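Local coordinates for protein of Unknown Function (DUF1696) with Pleckstrin-homology Domains (Shewanella loihica PV-4, PDB 3DCX) that is of unknown biochemical function but adopts the pleckstrin-homology fold of a bacterial PH-domain family and belongs to an assembly of five protein chains, at residues Gly2-Val7 with Leu28-Ile33; Asp79-Leu84 with Glu98-Thr103; Asp22-Ala27 with Thr40-Ile45; Ile33-Val38 with Leu46-Gly51. One frame throughout, in Å; residues are numbered along the deposited sequence.

Interaction 1 of 4, residues Gly2-Val7 with Leu28-Ile33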
loop_
_atom_site.group_PDB
_atom_site.type_symbol
_atom_site.label_atom_id
_atom_site.label_comp_id
_atom_site.label_asym_id
_atom_site.label_seq_id
_atom_site.Cartn_x
_atom_site.Cartn_y
_atom_site.Cartn_z
ATOM N N GLY A 2 34.940 -0.117 9.864
ATOM C CA GLY A 2 34.507 0.885 10.848
ATOM C C GLY A 2 33.678 0.204 11.923
ATOM O O GLY A 2 33.032 -0.804 11.639
ATOM N N ASN A 3 33.705 0.738 13.149
ATOM C CA ASN A 3 32.973 0.156 14.291
ATOM C C ASN A 3 31.710 0.953 14.676
ATOM O O ASN A 3 31.695 2.183 14.618
ATOM C CB ASN A 3 33.882 0.033 15.525
ATOM C CG ASN A 3 35.062 -0.931 15.310
ATOM O OD1 ASN A 3 34.924 -1.982 14.684
ATOM N ND2 ASN A 3 36.217 -0.576 15.852
ATOM N N ALA A 4 30.655 0.238 15.064
ATOM C CA ALA A 4 29.446 0.855 15.622
ATOM C C ALA A 4 29.540 0.788 17.148
ATOM O O ALA A 4 29.993 -0.222 17.710
ATOM C CB ALA A 4 28.185 0.145 15.120
ATOM N N ALA A 5 29.140 1.875 17.802
ATOM C CA ALA A 5 29.114 1.974 19.256
ATOM C C ALA A 5 27.660 1.942 19.736
ATOM O O ALA A 5 26.801 2.621 19.166
ATOM C CB ALA A 5 29.775 3.265 19.690
ATOM N N GLU A 6 27.389 1.152 20.765
ATOM C CA GLU A 6 26.060 1.113 21.379
ATOM C C GLU A 6 25.794 2.410 22.159
ATOM O O GLU A 6 26.685 2.932 22.818
ATOM C CB GLU A 6 25.933 -0.110 22.291
ATOM C CG GLU A 6 24.518 -0.678 22.376
ATOM C CD GLU A 6 24.432 -1.968 23.209
ATOM O OE1 GLU A 6 25.374 -2.800 23.138
ATOM O OE2 GLU A 6 23.423 -2.142 23.944
ATOM N N VAL A 7 24.572 2.927 22.060
ATOM C CA VAL A 7 24.189 4.184 22.707
ATOM C C VAL A 7 23.341 3.915 23.944
ATOM O O VAL A 7 22.464 3.056 23.934
ATOM C CB VAL A 7 23.411 5.096 21.743
ATOM C CG1 VAL A 7 22.974 6.373 22.444
ATOM C CG2 VAL A 7 24.261 5.426 20.519
ATOM N N LEU A 28 16.986 -0.461 21.020
ATOM C CA LEU A 28 18.366 -0.633 20.635
ATOM C C LEU A 28 18.824 0.577 19.842
ATOM O O LEU A 28 18.081 1.097 19.007
ATOM C CB LEU A 28 18.456 -1.882 19.774
ATOM C CG LEU A 28 19.782 -2.533 19.440
ATOM C CD1 LEU A 28 20.645 -2.814 20.701
ATOM C CD2 LEU A 28 19.439 -3.808 18.688
ATOM N N ALA A 29 20.059 1.012 20.071
ATOM C CA ALA A 29 20.591 2.085 19.291
ATOM C C ALA A 29 22.090 2.029 19.101
ATOM O O ALA A 29 22.835 1.748 20.027
ATOM C CB ALA A 29 20.179 3.439 19.880
ATOM N N TYR A 30 22.512 2.346 17.874
ATOM C CA TYR A 30 23.922 2.353 17.529
ATOM C C TYR A 30 24.333 3.712 16.954
ATOM O O TYR A 30 23.590 4.355 16.215
ATOM C CB TYR A 30 24.240 1.241 16.529
ATOM C CG TYR A 30 24.018 -0.147 17.072
ATOM C CD1 TYR A 30 24.935 -0.722 17.951
ATOM C CD2 TYR A 30 22.888 -0.887 16.729
ATOM C CE1 TYR A 30 24.731 -2.008 18.478
ATOM C CE2 TYR A 30 22.687 -2.193 17.246
ATOM C CZ TYR A 30 23.604 -2.729 18.118
ATOM O OH TYR A 30 23.421 -3.997 18.649
ATOM N N ARG A 31 25.542 4.129 17.293
ATOM C CA ARG A 31 26.159 5.273 16.658
ATOM C C ARG A 31 27.302 4.866 15.714
ATOM O O ARG A 31 28.105 3.973 15.991
ATOM C CB ARG A 31 26.668 6.239 17.717
ATOM C CG ARG A 31 26.981 7.626 17.163
ATOM C CD ARG A 31 27.980 8.356 18.026
ATOM N NE ARG A 31 27.366 9.097 19.114
ATOM C CZ ARG A 31 27.180 8.631 20.342
ATOM N NH1 ARG A 31 27.544 7.391 20.668
ATOM N NH2 ARG A 31 26.616 9.418 21.247
ATOM N N VAL A 32 27.364 5.521 14.574
ATOM C CA VAL A 32 28.524 5.400 13.702
ATOM C C VAL A 32 29.005 6.830 13.474
ATOM O O VAL A 32 28.376 7.593 12.741
ATOM C CB VAL A 32 28.214 4.645 12.372
ATOM C CG1 VAL A 32 29.448 4.643 11.456
ATOM C CG2 VAL A 32 27.797 3.220 12.670
ATOM N N ILE A 33 30.089 7.190 14.161
ATOM C CA ILE A 33 30.639 8.556 14.157
ATOM C C ILE A 33 29.586 9.552 14.684
ATOM O O ILE A 33 29.328 9.587 15.880
ATOM C CB ILE A 33 31.252 8.966 12.779
ATOM C CG1 ILE A 33 32.279 7.924 12.300
ATOM C CG2 ILE A 33 31.971 10.306 12.906
ATOM C CD1 ILE A 33 32.522 7.928 10.780
HETATM O O HOH W 1 21.447 0.477 22.744
#
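Ala5 O receives the shortest bond of this contact, 2.7 Å from Arg31 N, and the CA of Tyr30 brings a C-H toward the same oxygen. Ala5 N returns a bond of 3.0 Å to Arg31 O, which completes a hydrogen-bonded antiparallel pair. Glu6 and Tyr30 form the next, non-hydrogen-bonded pair. Val7 N then reaches Ala29 O at 2.9 Å, coming from above that carbonyl's plane. Just past this bond a water accepts from Ala29 N and probably donates to Val7 O, prolonging the ladder by one indirect rung.

Among the side chains, Val7 stands with CG1 anti to its backbone N (chi1 178°), leaving CG2 beside that N, where it meets Arg31 CB at 3.8 Å. A branched residue suits this place because CG2 can cover Arg31 while Val7 CB lies 4.1 Å from Ala29 CB. The extended Glu6 chain offers its aliphatic CG to Tyr30 CE1 at 4.1 Å, keeping the carboxylate in an exposed position. Ala4 is small enough to pass close to the strand, its CB 4.0 Å from Val32 CG2.

Tyr30 is buried: its OH bonds Asp104 N and its ring leans on Ile108 of helix 105-116. Leu12 of helix 9-16 packs on Val7 and Ala29, while strand 35-40 pairs with strand 26-32 on the side away from strand 5-6.

Interaction 2 of 4, residues Asp79-Leu84 with Glu98-Thr103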
loop_
_atom_site.group_PDB
_atom_site.type_symbol
_atom_site.label_atom_id
_atom_site.label_comp_id
_atom_site.label_asym_id
_atom_site.label_seq_id
_atom_site.Cartn_x
_atom_site.Cartn_y
_atom_site.Cartn_z
ATOM N N ASP A 79 37.515 -9.469 7.388
ATOM C CA ASP A 79 37.732 -8.072 7.026
ATOM C C ASP A 79 36.446 -7.378 6.563
ATOM O O ASP A 79 36.349 -6.162 6.621
ATOM C CB ASP A 79 38.827 -7.993 5.942
ATOM C CG ASP A 79 40.125 -8.713 6.364
ATOM O OD1 ASP A 79 40.774 -8.276 7.350
ATOM O OD2 ASP A 79 40.499 -9.720 5.709
HETATM N N MSE A 80 35.451 -8.151 6.131
HETATM C CA MSE A 80 34.174 -7.598 5.664
HETATM C C MSE A 80 33.060 -7.769 6.701
HETATM O O MSE A 80 33.118 -8.655 7.551
HETATM C CB MSE A 80 33.751 -8.296 4.369
HETATM C CG MSE A 80 34.701 -8.068 3.195
HETATM SE SE MSE A 80 34.523 -6.264 2.475
HETATM C CE MSE A 80 32.663 -6.443 1.737
ATOM N N ASP A 81 32.031 -6.934 6.586
ATOM C CA ASP A 81 30.857 -6.994 7.468
ATOM C C ASP A 81 29.648 -7.572 6.749
ATOM O O ASP A 81 29.548 -7.492 5.519
ATOM C CB ASP A 81 30.526 -5.589 7.962
ATOM C CG ASP A 81 31.637 -4.999 8.800
ATOM O OD1 ASP A 81 32.246 -5.784 9.579
ATOM O OD2 ASP A 81 31.904 -3.770 8.680
ATOM N N ALA A 82 28.732 -8.156 7.519
ATOM C CA ALA A 82 27.440 -8.603 6.974
ATOM C C ALA A 82 26.663 -7.375 6.549
ATOM O O ALA A 82 26.901 -6.279 7.059
ATOM C CB ALA A 82 26.629 -9.421 8.008
ATOM N N GLU A 83 25.744 -7.562 5.604
ATOM C CA GLU A 83 24.983 -6.458 5.023
ATOM C C GLU A 83 23.500 -6.648 5.273
ATOM O O GLU A 83 22.985 -7.748 5.087
ATOM C CB GLU A 83 25.232 -6.424 3.526
ATOM C CG GLU A 83 25.132 -5.064 2.916
ATOM C CD GLU A 83 25.491 -5.096 1.449
ATOM O OE1 GLU A 83 24.667 -5.596 0.648
ATOM O OE2 GLU A 83 26.589 -4.621 1.112
ATOM N N LEU A 84 22.830 -5.585 5.709
ATOM C CA LEU A 84 21.372 -5.577 5.861
ATOM C C LEU A 84 20.777 -4.724 4.740
ATOM O O LEU A 84 21.194 -3.585 4.542
ATOM C CB LEU A 84 20.964 -5.008 7.227
ATOM C CG LEU A 84 19.485 -4.775 7.595
ATOM C CD1 LEU A 84 18.773 -6.109 7.805
ATOM C CD2 LEU A 84 19.360 -3.911 8.846
ATOM N N GLU A 98 25.730 -1.582 6.554
ATOM C CA GLU A 98 26.740 -2.527 7.031
ATOM C C GLU A 98 26.473 -2.826 8.474
ATOM O O GLU A 98 26.287 -1.903 9.276
ATOM C CB GLU A 98 28.160 -1.960 6.922
ATOM C CG GLU A 98 28.907 -2.370 5.674
ATOM C CD GLU A 98 30.276 -1.701 5.599
ATOM O OE1 GLU A 98 31.044 -1.768 6.602
ATOM O OE2 GLU A 98 30.564 -1.091 4.539
ATOM N N LEU A 99 26.432 -4.116 8.799
ATOM C CA LEU A 99 26.293 -4.544 10.168
ATOM C C LEU A 99 27.694 -4.569 10.767
ATOM O O LEU A 99 28.322 -5.621 10.866
ATOM C CB LEU A 99 25.589 -5.907 10.241
ATOM C CG LEU A 99 24.129 -5.906 9.740
ATOM C CD1 LEU A 99 23.468 -7.277 9.796
ATOM C CD2 LEU A 99 23.268 -4.853 10.469
ATOM N N LYS A 100 28.161 -3.381 11.151
ATOM C CA LYS A 100 29.561 -3.175 11.550
ATOM C C LYS A 100 29.925 -3.946 12.805
ATOM O O LYS A 100 29.059 -4.266 13.628
ATOM C CB LYS A 100 29.854 -1.694 11.753
ATOM C CG LYS A 100 29.626 -0.900 10.501
ATOM C CD LYS A 100 29.744 0.582 10.713
ATOM C CE LYS A 100 29.605 1.287 9.380
ATOM N NZ LYS A 100 30.605 0.757 8.398
ATOM N N LYS A 101 31.213 -4.268 12.921
ATOM C CA LYS A 101 31.746 -4.884 14.135
ATOM C C LYS A 101 31.390 -4.006 15.344
ATOM O O LYS A 101 31.519 -2.771 15.315
ATOM C CB LYS A 101 33.253 -5.122 14.021
ATOM C CG LYS A 101 33.578 -6.270 13.068
ATOM C CD LYS A 101 35.054 -6.359 12.762
ATOM C CE LYS A 101 35.326 -7.397 11.682
ATOM N NZ LYS A 101 34.653 -7.046 10.391
ATOM N N GLY A 102 30.892 -4.665 16.382
ATOM C CA GLY A 102 30.263 -3.980 17.490
ATOM C C GLY A 102 28.738 -4.067 17.507
ATOM O O GLY A 102 28.117 -3.768 18.535
ATOM N N THR A 103 28.107 -4.433 16.390
ATOM C CA THR A 103 26.640 -4.560 16.383
ATOM C C THR A 103 26.247 -5.979 16.822
ATOM O O THR A 103 27.010 -6.931 16.655
ATOM C CB THR A 103 25.980 -4.194 15.007
ATOM O OG1 THR A 103 26.439 -5.069 13.983
ATOM C CG2 THR A 103 26.246 -2.718 14.593
HETATM O O HOH W 2 32.912 -3.235 11.029
HETATM O O HOH W 3 29.153 -8.298 10.310
#
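Leu99 N donates to Ala82 O at 2.8 Å where two antiparallel strands part: Leu99 is the centre of an inverse gamma turn, and Lys100 to Thr103 follow as a type II beta turn. The return link of this pair is indirect: a water accepts from Ala82 N and donates to Leu99 O.

Asp81 carries most of the polar contact. Its OD1 forms a salt bridge of 2.8 Å with Lys101 NZ, which arrives on the syn side of the carboxylate, 26° out of its plane. The Lys101 chain runs extended and then bends at its last torsion (chi4 62°), turning NZ onto that oxygen; Phe78 adds its carbonyl oxygen and a cation-pi contact to the same amine. Asp81 OD2 takes a water at 2.6 Å that also accepts from Lys101 N, and lies only 3.0 Å from Glu98 OE1. Two acceptors so close would repel, but Gly1 N bonds Glu98 OE1 and, weakly, Asp81 OD2. Lys100 NZ, which also bonds Gly1 O, makes a salt bridge to Glu98 OE1 through a weak hydrogen bond, so positive charge probably offsets the repulsion.

Gly102 tolerates the positive phi of the turn's third position, and Lys100 O accepts from both Thr103 N and Thr103 OG1. On the apolar side Leu99 CD2 touches Leu84 CB at 4.0 Å. Leu99 is buried beneath Val105 and Ile108 of helix 105-116, against Val72 of strand 67-73, at the open end of the hairpin of strands 82-88 and 95-99.

Interaction 3 of 4, residues Asp22-Ala27 with Thr40-Ile45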
loop_
_atom_site.group_PDB
_atom_site.type_symbol
_atom_site.label_atom_id
_atom_site.label_comp_id
_atom_site.label_asym_id
_atom_site.label_seq_id
_atom_site.Cartn_x
_atom_site.Cartn_y
_atom_site.Cartn_z
ATOM N N ASP A 22 3.713 8.672 22.542
ATOM C CA ASP A 22 3.364 8.496 23.955
ATOM C C ASP A 22 3.670 7.077 24.462
ATOM O O ASP A 22 4.171 6.917 25.561
ATOM C CB ASP A 22 1.872 8.777 24.217
ATOM C CG ASP A 22 1.466 10.234 23.983
ATOM O OD1 ASP A 22 2.329 11.127 23.891
ATOM O OD2 ASP A 22 0.239 10.472 23.867
ATOM N N ASN A 23 3.351 6.059 23.671
ATOM C CA ASN A 23 3.607 4.658 24.039
ATOM C C ASN A 23 4.821 4.016 23.318
ATOM O O ASN A 23 4.895 2.790 23.138
ATOM C CB ASN A 23 2.345 3.837 23.753
ATOM C CG ASN A 23 1.084 4.429 24.418
ATOM O OD1 ASN A 23 1.133 4.952 25.545
ATOM N ND2 ASN A 23 -0.047 4.348 23.713
ATOM N N GLU A 24 5.780 4.846 22.912
ATOM C CA GLU A 24 6.948 4.358 22.220
ATOM C C GLU A 24 8.088 4.115 23.194
ATOM O O GLU A 24 8.312 4.893 24.126
ATOM C CB GLU A 24 7.394 5.363 21.161
ATOM C CG GLU A 24 8.454 4.805 20.211
ATOM C CD GLU A 24 8.676 5.698 19.023
ATOM O OE1 GLU A 24 8.374 6.924 19.120
ATOM O OE2 GLU A 24 9.173 5.185 17.993
ATOM N N GLN A 25 8.817 3.035 22.949
ATOM C CA GLN A 25 9.982 2.674 23.746
ATOM C C GLN A 25 11.162 2.369 22.853
ATOM O O GLN A 25 11.014 1.846 21.751
ATOM C CB GLN A 25 9.673 1.464 24.607
ATOM C CG GLN A 25 8.686 1.760 25.702
ATOM C CD GLN A 25 8.515 0.581 26.612
ATOM O OE1 GLN A 25 7.500 -0.113 26.543
ATOM N NE2 GLN A 25 9.531 0.309 27.444
ATOM N N LEU A 26 12.350 2.683 23.358
ATOM C CA LEU A 26 13.586 2.385 22.650
ATOM C C LEU A 26 14.022 0.954 22.912
ATOM O O LEU A 26 13.926 0.469 24.035
ATOM C CB LEU A 26 14.677 3.361 23.076
ATOM C CG LEU A 26 14.383 4.838 22.798
ATOM C CD1 LEU A 26 15.617 5.590 23.167
ATOM C CD2 LEU A 26 14.012 5.125 21.366
ATOM N N ALA A 27 14.460 0.256 21.874
ATOM C CA ALA A 27 14.908 -1.137 22.037
ATOM C C ALA A 27 16.424 -1.245 21.923
ATOM O O ALA A 27 17.075 -2.022 22.633
ATOM C CB ALA A 27 14.203 -2.094 21.002
ATOM N N THR A 40 13.178 1.555 17.758
ATOM C CA THR A 40 12.145 1.655 18.769
ATOM C C THR A 40 11.214 0.435 18.658
ATOM O O THR A 40 11.459 -0.481 17.871
ATOM C CB THR A 40 11.400 2.972 18.671
ATOM O OG1 THR A 40 10.266 2.842 17.781
ATOM C CG2 THR A 40 12.359 4.096 18.247
ATOM N N ASN A 41 10.170 0.384 19.470
ATOM C CA ASN A 41 9.161 -0.658 19.266
ATOM C C ASN A 41 8.159 -0.373 18.114
ATOM O O ASN A 41 7.303 -1.200 17.836
ATOM C CB ASN A 41 8.427 -1.002 20.567
ATOM C CG ASN A 41 7.665 0.139 21.139
ATOM O OD1 ASN A 41 7.880 1.307 20.806
ATOM N ND2 ASN A 41 6.760 -0.187 22.035
ATOM N N LYS A 42 8.278 0.781 17.465
ATOM C CA LYS A 42 7.358 1.232 16.404
ATOM C C LYS A 42 8.036 1.555 15.068
ATOM O O LYS A 42 7.393 1.557 14.019
ATOM C CB LYS A 42 6.666 2.499 16.856
ATOM C CG LYS A 42 5.963 2.425 18.179
ATOM C CD LYS A 42 4.649 1.743 18.077
ATOM C CE LYS A 42 3.845 1.951 19.346
ATOM N NZ LYS A 42 3.051 0.749 19.617
ATOM N N ARG A 43 9.313 1.892 15.111
ATOM C CA ARG A 43 10.006 2.367 13.911
ATOM C C ARG A 43 11.504 2.308 14.070
ATOM O O ARG A 43 12.024 2.200 15.169
ATOM C CB ARG A 43 9.618 3.837 13.621
ATOM C CG ARG A 43 9.899 4.762 14.802
ATOM C CD ARG A 43 9.796 6.269 14.506
ATOM N NE ARG A 43 9.474 6.963 15.765
ATOM C CZ ARG A 43 9.229 8.261 15.894
ATOM N NH1 ARG A 43 9.309 9.096 14.857
ATOM N NH2 ARG A 43 8.904 8.744 17.089
ATOM N N LEU A 44 12.202 2.452 12.954
ATOM C CA LEU A 44 13.586 2.865 12.989
ATOM C C LEU A 44 13.600 4.380 12.863
ATOM O O LEU A 44 12.793 4.953 12.113
ATOM C CB LEU A 44 14.369 2.268 11.842
ATOM C CG LEU A 44 14.154 0.785 11.544
ATOM C CD1 LEU A 44 14.866 0.457 10.233
ATOM C CD2 LEU A 44 14.634 -0.104 12.675
ATOM N N ILE A 45 14.500 5.017 13.608
ATOM C CA ILE A 45 14.846 6.415 13.427
ATOM C C ILE A 45 16.292 6.470 12.920
ATOM O O ILE A 45 17.232 5.960 13.564
ATOM C CB ILE A 45 14.647 7.247 14.708
ATOM C CG1 ILE A 45 13.238 7.043 15.259
ATOM C CG2 ILE A 45 14.863 8.783 14.417
ATOM C CD1 ILE A 45 13.024 7.627 16.685
#
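Glu24 and Arg43 meet side-on with their flat groups nearly coplanar, 8° apart. Arg43 NE bonds Glu24 OE2 at 2.9 Å and Arg43 NH2 bonds Glu24 OE1 at 2.8 Å, both on syn lone pairs and both almost straight. The anti lone pair of OE2 remains for Thr40, whose OG1 donates at 2.6 Å to Glu24 OE2 and accepts from Lys42 N and Arg43 N. Gly21 N adds a bond to Glu24 OE1, and Ser61 OG pairs with Arg43 NH1. Glu24 has the length for this: CG lies anti to its backbone N (chi1 -169°), and beyond CG the chain is extended. Ile45 CD1 lies over the rim of one guanidinium face, and Leu117 of the second subunit packs on Glu24 and Arg43. Gln25 N reaches Asn41 OD1 at 2.9 Å, well above the amide plane, and Asn41 N answers on Gln25 O.

The exposed side, at Asn23 and Gln25, is looser. Asn23 O stays 3.7 Å from Asn41 ND2 and 4.0 Å from Lys42 CE.

Thr40 thus makes an ST turn and an ST motif in the tight turn between strands 35-40 and 43-50, a hairpin of the PH-domain sheet, here tied by charge to the chain leading into strand 26-32.

Interaction 4 of 4, residues Ile33-Val38 with Leu46-Gly51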
loop_
_atom_site.group_PDB
_atom_site.type_symbol
_atom_site.label_atom_id
_atom_site.label_comp_id
_atom_site.label_asym_id
_atom_site.label_seq_id
_atom_site.Cartn_x
_atom_site.Cartn_y
_atom_site.Cartn_z
ATOM N N ILE A 33 30.089 7.190 14.161
ATOM C CA ILE A 33 30.639 8.556 14.157
ATOM C C ILE A 33 29.586 9.552 14.684
ATOM O O ILE A 33 29.328 9.587 15.880
ATOM C CB ILE A 33 31.252 8.966 12.779
ATOM C CG1 ILE A 33 32.279 7.924 12.300
ATOM C CG2 ILE A 33 31.971 10.306 12.906
ATOM C CD1 ILE A 33 32.522 7.928 10.780
ATOM N N ARG A 34 28.961 10.347 13.820
ATOM C CA ARG A 34 27.917 11.287 14.266
ATOM C C ARG A 34 26.481 10.788 14.020
ATOM O O ARG A 34 25.527 11.348 14.554
ATOM C CB ARG A 34 28.042 12.613 13.534
ATOM C CG ARG A 34 29.374 13.261 13.598
ATOM C CD ARG A 34 29.301 14.655 12.969
ATOM N NE ARG A 34 28.876 14.649 11.558
ATOM C CZ ARG A 34 29.251 15.574 10.669
ATOM N NH1 ARG A 34 30.029 16.586 11.039
ATOM N NH2 ARG A 34 28.845 15.501 9.411
ATOM N N ASP A 35 26.338 9.773 13.186
ATOM C CA ASP A 35 25.042 9.276 12.763
ATOM C C ASP A 35 24.565 8.192 13.728
ATOM O O ASP A 35 25.365 7.554 14.405
ATOM C CB ASP A 35 25.138 8.723 11.338
ATOM C CG ASP A 35 25.529 9.783 10.316
ATOM O OD1 ASP A 35 25.380 10.995 10.610
ATOM O OD2 ASP A 35 25.993 9.410 9.209
HETATM N N MSE A 36 23.252 8.013 13.796
HETATM C CA MSE A 36 22.635 7.041 14.669
HETATM C C MSE A 36 21.554 6.253 13.972
HETATM O O MSE A 36 20.837 6.760 13.103
HETATM C CB MSE A 36 22.027 7.725 15.874
HETATM C CG MSE A 36 22.826 7.604 17.103
HETATM SE SE MSE A 36 21.797 8.282 18.580
HETATM C CE MSE A 36 23.154 9.342 19.240
ATOM N N PHE A 37 21.470 4.989 14.359
ATOM C CA PHE A 37 20.457 4.073 13.895
ATOM C C PHE A 37 19.697 3.591 15.140
ATOM O O PHE A 37 20.260 2.893 15.996
ATOM C CB PHE A 37 21.164 2.929 13.195
ATOM C CG PHE A 37 20.307 2.172 12.253
ATOM C CD1 PHE A 37 19.428 1.230 12.705
ATOM C CD2 PHE A 37 20.377 2.410 10.897
ATOM C CE1 PHE A 37 18.630 0.511 11.817
ATOM C CE2 PHE A 37 19.578 1.693 10.008
ATOM C CZ PHE A 37 18.717 0.730 10.483
ATOM N N VAL A 38 18.436 4.003 15.268
ATOM C CA VAL A 38 17.690 3.759 16.498
ATOM C C VAL A 38 16.542 2.805 16.210
ATOM O O VAL A 38 15.804 3.004 15.246
ATOM C CB VAL A 38 17.199 5.077 17.094
ATOM C CG1 VAL A 38 16.396 4.843 18.400
ATOM C CG2 VAL A 38 18.396 5.982 17.333
ATOM N N LEU A 46 16.472 7.039 11.733
ATOM C CA LEU A 46 17.790 7.169 11.168
ATOM C C LEU A 46 18.165 8.638 11.271
ATOM O O LEU A 46 17.528 9.497 10.663
ATOM C CB LEU A 46 17.838 6.670 9.717
ATOM C CG LEU A 46 17.128 5.363 9.338
ATOM C CD1 LEU A 46 17.680 4.881 8.018
ATOM C CD2 LEU A 46 17.266 4.292 10.395
ATOM N N ILE A 47 19.168 8.913 12.093
ATOM C CA ILE A 47 19.654 10.273 12.340
ATOM C C ILE A 47 20.963 10.511 11.596
ATOM O O ILE A 47 22.008 9.971 11.980
ATOM C CB ILE A 47 19.873 10.511 13.839
ATOM C CG1 ILE A 47 18.570 10.238 14.612
ATOM C CG2 ILE A 47 20.401 11.947 14.071
ATOM C CD1 ILE A 47 18.665 10.389 16.122
ATOM N N ASP A 48 20.900 11.292 10.523
ATOM C CA ASP A 48 22.061 11.549 9.713
ATOM C C ASP A 48 22.425 13.034 9.856
ATOM O O ASP A 48 21.565 13.913 9.746
ATOM C CB ASP A 48 21.791 11.141 8.251
ATOM C CG ASP A 48 21.369 9.646 8.098
ATOM O OD1 ASP A 48 21.816 8.770 8.877
ATOM O OD2 ASP A 48 20.568 9.350 7.176
ATOM N N LYS A 49 23.695 13.297 10.116
ATOM C CA LYS A 49 24.199 14.667 10.215
ATOM C C LYS A 49 25.177 14.930 9.063
ATOM O O LYS A 49 25.971 14.060 8.685
ATOM C CB LYS A 49 24.852 14.915 11.571
ATOM C CG LYS A 49 23.959 14.551 12.773
ATOM C CD LYS A 49 24.620 14.957 14.074
ATOM C CE LYS A 49 23.626 15.157 15.192
ATOM N NZ LYS A 49 24.284 15.865 16.294
ATOM N N GLN A 50 25.095 16.124 8.501
ATOM C CA GLN A 50 25.972 16.524 7.417
ATOM C C GLN A 50 26.605 17.878 7.701
ATOM O O GLN A 50 26.099 18.647 8.512
ATOM C CB GLN A 50 25.176 16.582 6.113
ATOM C CG GLN A 50 24.808 15.208 5.560
ATOM C CD GLN A 50 23.889 15.311 4.375
ATOM O OE1 GLN A 50 22.771 15.843 4.480
ATOM N NE2 GLN A 50 24.346 14.803 3.224
ATOM N N GLY A 51 27.700 18.144 7.004
ATOM C CA GLY A 51 28.412 19.414 7.074
ATOM C C GLY A 51 29.562 19.244 8.032
ATOM O O GLY A 51 29.593 18.277 8.769
HETATM O O HOH W 4 27.993 12.169 9.661
HETATM O O HOH W 5 21.718 6.657 10.311
#
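Arg34 reaches over the strand end to Gly51 and holds its carbonyl oxygen end-on, with NH1 and NH2 each 2.9 Å from Gly51 O. NH2 also makes a weak bond to Lys49 O. Next to it, Lys49 N gives a straight bond of 2.9 Å to Asp35 OD1, met from above the carboxylate plane; the short aspartate side chain puts an acceptor where Lys49 N can use it. Further along, Phe37 and Leu46 lie side by side, and Leu46 CD2 makes a CH-pi contact over one face of the Phe37 ring, 3.7 Å from its centroid and 21° off the ring normal. The phenylalanine's CG stands anti to its backbone N (chi1 -159°), beside the carbonyl carbon.

Between these ends runs the antiparallel beta hairpin of strands 35-40 and 43-50, part of the first sheet of the PH fold. Met36, a selenomethionine, and Ile47 form a hydrogen-bonded pair, each N 2.9 Å from the other's O, with Met36 CB resting on Ile47 CB.

A water fixes the polar groups further by donating to Asp35 OD1 and Lys49 O and accepting from Arg34 NE. Gly51 has a positive phi that would jam a CB against the preceding carbonyl. Outside, Phe39 meets the Phe37 ring, Leu12 of helix 9-16 backs Met36, and Tyr59 of strand 56-63 packs on Ile47.

Overall arrangement
Interactions 1, 3 and 4 belong to one antiparallel sheet. Interaction 1 joins interaction 4 through Phe37 N, 2.9 Å from Tyr30 O, and interaction 4 joins interaction 3 through Val38 N, 2.9 Å from Ile45 O; Ile33 is common to interactions 1 and 4. Interaction 2 lies in the three-stranded second sheet and meets the first at the N-terminal segment, where Ala4 N is 3.1 Å from Lys101 O. Interactions 2 and 3 stand farthest apart, centres about 23 Å, on opposite sides of the chain's centre. 2-Methyl-2,4-pentanediol, probably from crystallisation, is bound within about 3 Å of the side chains of Val32 and of Leu99, and about 4 Å from that of Phe37.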